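Local coordinates for aluminum resistance protein (Clostridium novyi, PDB 3I16) that binds pyridoxal 5'-phosphate and probably acts as a carbon-sulfur lyase related to methionine gamma-lyase, at residues Arg18-Tyr23 with Gly417-Leu422; Leu345-Lys350 with Leu422-Lys427. All coordinates share one frame; numbering follows the deposited sequence.

Both contacts are made by helix 411-425, the last helix of the chain, and they meet at Leu422, which belongs to both. Interaction 1 packs this helix against the start of the long helix 17-54, and interaction 2 packs the C-terminal residues 422-427 against helix 342-354; their centres lie about 10 Å apart. Along the chain the order is 18-23, 345-350, then 417-422 running into 422-427. The contacts thus join helix 17-54 and helix 342-354 through the C-terminal helix, in what is probably the small C-terminal domain of a fold-type I PLP enzyme, beside its six-stranded antiparallel sheet and away from the cofactor site.

Interaction 1: residues Arg18-Tyr23 with Gly417-Leu422; sequences RVLKLY and GILIAL
An apolar helix-helix contact, with Leu419 and Leu422 packed against Val19, joins the first turns of helix 17-54 to the C-terminal helix 411-425 in this PLP-dependent, aminotransferase-like fold. The short axes pass 10.1 Å from each other at 138°, nearer antiparallel than parallel, and no hydrogen bond links the two segments. Val19 and Leu419 mark the closest backbone approach, with 6.7 Å between their CA atoms.

The two methyls of Val19 divide the work. CG1, anti to the backbone N (chi1 167°), lies 3.8 Å from Leu419 CD2, while CG2 faces the branch point of Leu422 at 4.0 Å from its CG. The side chains of Val19 and Leu422 run past one another in opposing senses, whereas Leu22 crosses Leu422 at about a right angle and brings CD1 to 4.1 Å from Leu422 CD2. On the other methyl of Leu419, CD1 has a looser neighbour in Leu20 CD2.

Helix 287-318 adds to this core, with Ile314 against Leu419 and Met315 against Leu422, and Leu10 of helix 4-11 also touches Leu419. Tyr23 reaches further, packing on Glu42 of the second subunit. Within the pair of helices, Leu419 CD2 touches both Val19 CG1 and the base of the tyrosine, lying 3.5 Å from Tyr23 CB.

Interaction 2: residues Leu345-Lys350 with Leu422-Lys427; sequences LIEFCK and LSRIVK
Arg424, near the C-terminal end of the chain, reaches to Glu347 and Lys350 on helix 342-354. From CB the chain continues through CG to CD, which comes 3.4 Å from the carbonyl Glu347 O. A bend there (chi3 80°) places NE beside Glu347. NE donates to Glu347 OE1 over 3.2 Å, a bent bond that meets this oxygen from above the carboxylate plane; it is also close to Glu347 O, but at too poor an angle for a hydrogen bond. CZ lies near Lys350 CB. At the tip NH2 makes two weak bonds, to OE1 and, straighter at 166°, to OE2, 3.3 Å away. The salt bridge therefore uses both carboxylate oxygens, although the carboxylate and guanidinium planes are 41° apart.

Over one face of the guanidinium lies Lys350 CB, 3.5 Å from Arg424 NH2. The rest of Lys350 leads away, its NZ making a salt bridge with Glu365 and hydrogen bonds to Cys364 O and Ser363 OG, which probably eases the repulsion between the two cations. Beside the ion pair, Ile425 CD1 rests 4.3 Å from Phe348 CD1, and Phe339 touches both residues. The arrangement is that of a helix-helix interface with an apolar interior and a salt bridge at its partly exposed margin.

Interaction 1: residues Arg18-Tyr23 with Gly417-Leu422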
loop_
_atom_site.group_PDB
_atom_site.type_symbol
_atom_site.label_atom_id
_atom_site.label_comp_id
_atom_site.label_asym_id
_atom_site.label_seq_id
_atom_site.Cartn_x
_atom_site.Cartn_y
_atom_site.Cartn_z
ATOM N N ARG B 18 -43.838 -15.138 5.596
ATOM C CA ARG B 18 -44.463 -13.869 5.996
ATOM C C ARG B 18 -43.565 -12.703 5.626
ATOM O O ARG B 18 -44.034 -11.688 5.105
ATOM C CB ARG B 18 -44.759 -13.880 7.487
ATOM C CG ARG B 18 -45.353 -12.610 8.076
ATOM C CD ARG B 18 -45.822 -12.927 9.528
ATOM N NE ARG B 18 -46.754 -11.921 10.031
ATOM C CZ ARG B 18 -47.541 -12.064 11.107
ATOM N NH1 ARG B 18 -47.532 -13.169 11.849
ATOM N NH2 ARG B 18 -48.368 -11.083 11.441
ATOM N N VAL B 19 -42.273 -12.852 5.896
ATOM C CA VAL B 19 -41.305 -11.806 5.549
ATOM C C VAL B 19 -41.148 -11.661 4.034
ATOM O O VAL B 19 -41.123 -10.544 3.535
ATOM C CB VAL B 19 -39.952 -12.012 6.255
ATOM C CG1 VAL B 19 -38.881 -11.115 5.657
ATOM C CG2 VAL B 19 -40.140 -11.722 7.727
ATOM N N LEU B 20 -41.112 -12.778 3.305
ATOM C CA LEU B 20 -40.997 -12.718 1.843
ATOM C C LEU B 20 -42.172 -12.008 1.237
ATOM O O LEU B 20 -41.985 -11.213 0.325
ATOM C CB LEU B 20 -40.835 -14.100 1.216
ATOM C CG LEU B 20 -39.504 -14.803 1.478
ATOM C CD1 LEU B 20 -39.568 -16.280 1.044
ATOM C CD2 LEU B 20 -38.336 -14.036 0.790
ATOM N N LYS B 21 -43.376 -12.281 1.738
ATOM C CA LYS B 21 -44.587 -11.625 1.228
ATOM C C LYS B 21 -44.607 -10.139 1.577
ATOM O O LYS B 21 -45.053 -9.312 0.769
ATOM C CB LYS B 21 -45.865 -12.349 1.710
ATOM C CG LYS B 21 -47.184 -11.634 1.382
ATOM C CD LYS B 21 -47.663 -11.814 -0.075
ATOM C CE LYS B 21 -48.312 -13.175 -0.287
ATOM N N LEU B 22 -44.153 -9.795 2.780
ATOM C CA LEU B 22 -44.024 -8.387 3.171
ATOM C C LEU B 22 -43.076 -7.697 2.206
ATOM O O LEU B 22 -43.347 -6.572 1.790
ATOM C CB LEU B 22 -43.519 -8.213 4.611
ATOM C CG LEU B 22 -44.531 -8.422 5.733
ATOM C CD1 LEU B 22 -43.764 -8.695 7.027
ATOM C CD2 LEU B 22 -45.482 -7.217 5.852
ATOM N N TYR B 23 -41.976 -8.372 1.863
ATOM C CA TYR B 23 -41.007 -7.834 0.912
ATOM C C TYR B 23 -41.621 -7.610 -0.480
ATOM O O TYR B 23 -41.445 -6.528 -1.105
ATOM C CB TYR B 23 -39.756 -8.730 0.817
ATOM C CG TYR B 23 -38.969 -8.494 -0.448
ATOM C CD1 TYR B 23 -38.199 -7.358 -0.595
ATOM C CD2 TYR B 23 -39.037 -9.397 -1.529
ATOM C CE1 TYR B 23 -37.519 -7.104 -1.746
ATOM C CE2 TYR B 23 -38.364 -9.131 -2.710
ATOM C CZ TYR B 23 -37.597 -7.990 -2.802
ATOM O OH TYR B 23 -36.907 -7.676 -3.935
ATOM N N GLY B 417 -30.030 -8.200 3.768
ATOM C CA GLY B 417 -29.843 -7.895 5.190
ATOM C C GLY B 417 -31.113 -7.529 5.938
ATOM O O GLY B 417 -31.316 -7.964 7.071
ATOM N N ILE B 418 -31.971 -6.750 5.286
ATOM C CA ILE B 418 -33.235 -6.315 5.865
ATOM C C ILE B 418 -34.114 -7.542 6.080
ATOM O O ILE B 418 -34.722 -7.703 7.134
ATOM C CB ILE B 418 -33.925 -5.244 4.965
ATOM C CG1 ILE B 418 -33.145 -3.906 5.014
ATOM C CG2 ILE B 418 -35.301 -4.969 5.437
ATOM C CD1 ILE B 418 -33.461 -2.950 3.839
ATOM N N LEU B 419 -34.143 -8.432 5.098
ATOM C CA LEU B 419 -34.944 -9.660 5.207
ATOM C C LEU B 419 -34.473 -10.575 6.363
ATOM O O LEU B 419 -35.309 -11.133 7.092
ATOM C CB LEU B 419 -34.959 -10.423 3.875
ATOM C CG LEU B 419 -35.622 -9.727 2.647
ATOM C CD1 LEU B 419 -35.697 -10.684 1.463
ATOM C CD2 LEU B 419 -36.996 -9.199 2.963
ATOM N N ILE B 420 -33.153 -10.749 6.479
ATOM C CA ILE B 420 -32.524 -11.531 7.534
ATOM C C ILE B 420 -32.914 -10.934 8.890
ATOM O O ILE B 420 -33.448 -11.639 9.742
ATOM C CB ILE B 420 -30.949 -11.572 7.369
ATOM C CG1 ILE B 420 -30.560 -12.397 6.136
ATOM C CG2 ILE B 420 -30.274 -12.181 8.620
ATOM C CD1 ILE B 420 -29.094 -12.258 5.698
ATOM N N ALA B 421 -32.726 -9.620 9.033
ATOM C CA ALA B 421 -33.010 -8.924 10.282
ATOM C C ALA B 421 -34.495 -8.979 10.661
ATOM O O ALA B 421 -34.851 -9.348 11.786
ATOM C CB ALA B 421 -32.515 -7.463 10.200
ATOM N N LEU B 422 -35.371 -8.658 9.720
ATOM C CA LEU B 422 -36.794 -8.712 10.005
ATOM C C LEU B 422 -37.250 -10.108 10.352
ATOM O O LEU B 422 -38.142 -10.278 11.208
ATOM C CB LEU B 422 -37.627 -8.144 8.835
ATOM C CG LEU B 422 -39.147 -8.081 9.035
ATOM C CD1 LEU B 422 -39.519 -7.230 10.223
ATOM C CD2 LEU B 422 -39.846 -7.546 7.753
#

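Interaction 2: residues Leu345-Lys350 with Leu422-Lys427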
loop_
_atom_site.group_PDB
_atom_site.type_symbol
_atom_site.label_atom_id
_atom_site.label_comp_id
_atom_site.label_asym_id
_atom_site.label_seq_id
_atom_site.Cartn_x
_atom_site.Cartn_y
_atom_site.Cartn_z
ATOM N N LEU B 345 -35.276 -4.353 19.199
ATOM C CA LEU B 345 -34.224 -3.486 18.750
ATOM C C LEU B 345 -32.866 -4.176 18.618
ATOM O O LEU B 345 -32.296 -4.190 17.541
ATOM C CB LEU B 345 -34.091 -2.290 19.682
ATOM C CG LEU B 345 -32.905 -1.383 19.379
ATOM C CD1 LEU B 345 -33.095 -0.741 18.027
ATOM C CD2 LEU B 345 -32.748 -0.325 20.451
ATOM N N ILE B 346 -32.334 -4.719 19.710
ATOM C CA ILE B 346 -30.988 -5.329 19.674
ATOM C C ILE B 346 -30.980 -6.534 18.719
ATOM O O ILE B 346 -30.030 -6.739 17.975
ATOM C CB ILE B 346 -30.459 -5.749 21.078
ATOM C CG1 ILE B 346 -30.396 -4.564 22.053
ATOM C CG2 ILE B 346 -29.034 -6.330 20.957
ATOM C CD1 ILE B 346 -29.327 -3.523 21.711
ATOM N N GLU B 347 -32.046 -7.313 18.744
ATOM C CA GLU B 347 -32.210 -8.408 17.814
ATOM C C GLU B 347 -32.182 -7.967 16.343
ATOM O O GLU B 347 -31.630 -8.670 15.485
ATOM C CB GLU B 347 -33.523 -9.133 18.096
ATOM C CG GLU B 347 -33.413 -10.036 19.283
ATOM C CD GLU B 347 -32.403 -11.135 19.016
ATOM O OE1 GLU B 347 -32.726 -12.021 18.189
ATOM O OE2 GLU B 347 -31.284 -11.080 19.602
ATOM N N PHE B 348 -32.771 -6.814 16.051
ATOM C CA PHE B 348 -32.779 -6.327 14.676
ATOM C C PHE B 348 -31.355 -6.022 14.233
ATOM O O PHE B 348 -30.945 -6.435 13.130
ATOM C CB PHE B 348 -33.661 -5.079 14.524
ATOM C CG PHE B 348 -33.642 -4.486 13.148
ATOM C CD1 PHE B 348 -34.420 -5.021 12.147
ATOM C CD2 PHE B 348 -32.859 -3.374 12.864
ATOM C CE1 PHE B 348 -34.423 -4.456 10.892
ATOM C CE2 PHE B 348 -32.858 -2.814 11.594
ATOM C CZ PHE B 348 -33.640 -3.364 10.625
ATOM N N CYS B 349 -30.620 -5.307 15.087
ATOM C CA CYS B 349 -29.250 -4.920 14.788
ATOM C C CYS B 349 -28.376 -6.157 14.654
ATOM O O CYS B 349 -27.441 -6.162 13.862
ATOM C CB CYS B 349 -28.656 -4.004 15.868
ATOM S SG CYS B 349 -29.303 -2.310 15.883
ATOM N N LYS B 350 -28.666 -7.184 15.441
ATOM C CA LYS B 350 -27.907 -8.422 15.364
ATOM C C LYS B 350 -28.164 -9.082 14.017
ATOM O O LYS B 350 -27.244 -9.623 13.405
ATOM C CB LYS B 350 -28.230 -9.352 16.531
ATOM C CG LYS B 350 -27.572 -8.904 17.881
ATOM C CD LYS B 350 -27.968 -9.831 19.038
ATOM C CE LYS B 350 -27.323 -9.415 20.369
ATOM N NZ LYS B 350 -25.857 -9.214 20.263
ATOM N N LEU B 422 -35.371 -8.658 9.720
ATOM C CA LEU B 422 -36.794 -8.712 10.005
ATOM C C LEU B 422 -37.250 -10.108 10.352
ATOM O O LEU B 422 -38.142 -10.278 11.208
ATOM C CB LEU B 422 -37.627 -8.144 8.835
ATOM C CG LEU B 422 -39.147 -8.081 9.035
ATOM C CD1 LEU B 422 -39.519 -7.230 10.223
ATOM C CD2 LEU B 422 -39.846 -7.546 7.753
ATOM N N SER B 423 -36.680 -11.121 9.706
ATOM C CA SER B 423 -37.086 -12.509 9.987
ATOM C C SER B 423 -36.783 -12.915 11.440
ATOM O O SER B 423 -37.443 -13.808 11.974
ATOM C CB SER B 423 -36.468 -13.497 8.997
ATOM O OG SER B 423 -36.979 -13.276 7.669
ATOM N N ARG B 424 -35.793 -12.287 12.063
ATOM C CA ARG B 424 -35.540 -12.552 13.494
ATOM C C ARG B 424 -36.661 -12.040 14.381
ATOM O O ARG B 424 -36.870 -12.591 15.450
ATOM C CB ARG B 424 -34.265 -11.901 13.998
ATOM C CG ARG B 424 -33.000 -12.504 13.496
ATOM C CD ARG B 424 -31.819 -11.642 13.917
ATOM N NE ARG B 424 -31.334 -11.794 15.295
ATOM C CZ ARG B 424 -30.215 -12.440 15.661
ATOM N NH1 ARG B 424 -29.440 -13.064 14.776
ATOM N NH2 ARG B 424 -29.848 -12.464 16.940
ATOM N N ILE B 425 -37.389 -11.009 13.956
ATOM C CA ILE B 425 -38.446 -10.441 14.808
ATOM C C ILE B 425 -39.884 -10.661 14.314
ATOM O O ILE B 425 -40.827 -10.474 15.078
ATOM C CB ILE B 425 -38.151 -8.929 15.123
ATOM C CG1 ILE B 425 -38.338 -8.008 13.918
ATOM C CG2 ILE B 425 -36.719 -8.741 15.609
ATOM C CD1 ILE B 425 -37.882 -6.589 14.228
ATOM N N VAL B 426 -40.068 -11.062 13.057
ATOM C CA VAL B 426 -41.402 -11.318 12.508
ATOM C C VAL B 426 -41.394 -12.713 11.884
ATOM O O VAL B 426 -40.493 -13.047 11.108
ATOM C CB VAL B 426 -41.814 -10.241 11.481
ATOM C CG1 VAL B 426 -43.131 -10.627 10.782
ATOM C CG2 VAL B 426 -41.941 -8.892 12.178
ATOM N N LYS B 427 -42.387 -13.524 12.256
ATOM C CA LYS B 427 -42.473 -14.928 11.839
ATOM C C LYS B 427 -43.897 -15.373 11.543
ATOM O O LYS B 427 -44.870 -15.086 12.253
ATOM C CB LYS B 427 -41.896 -15.830 12.938
ATOM C CG LYS B 427 -40.471 -15.479 13.336
ATOM C CD LYS B 427 -39.909 -16.419 14.386
ATOM C CE LYS B 427 -38.511 -15.971 14.803
ATOM N NZ LYS B 427 -37.543 -16.041 13.672
ATOM O OXT LYS B 427 -44.106 -16.085 10.567
#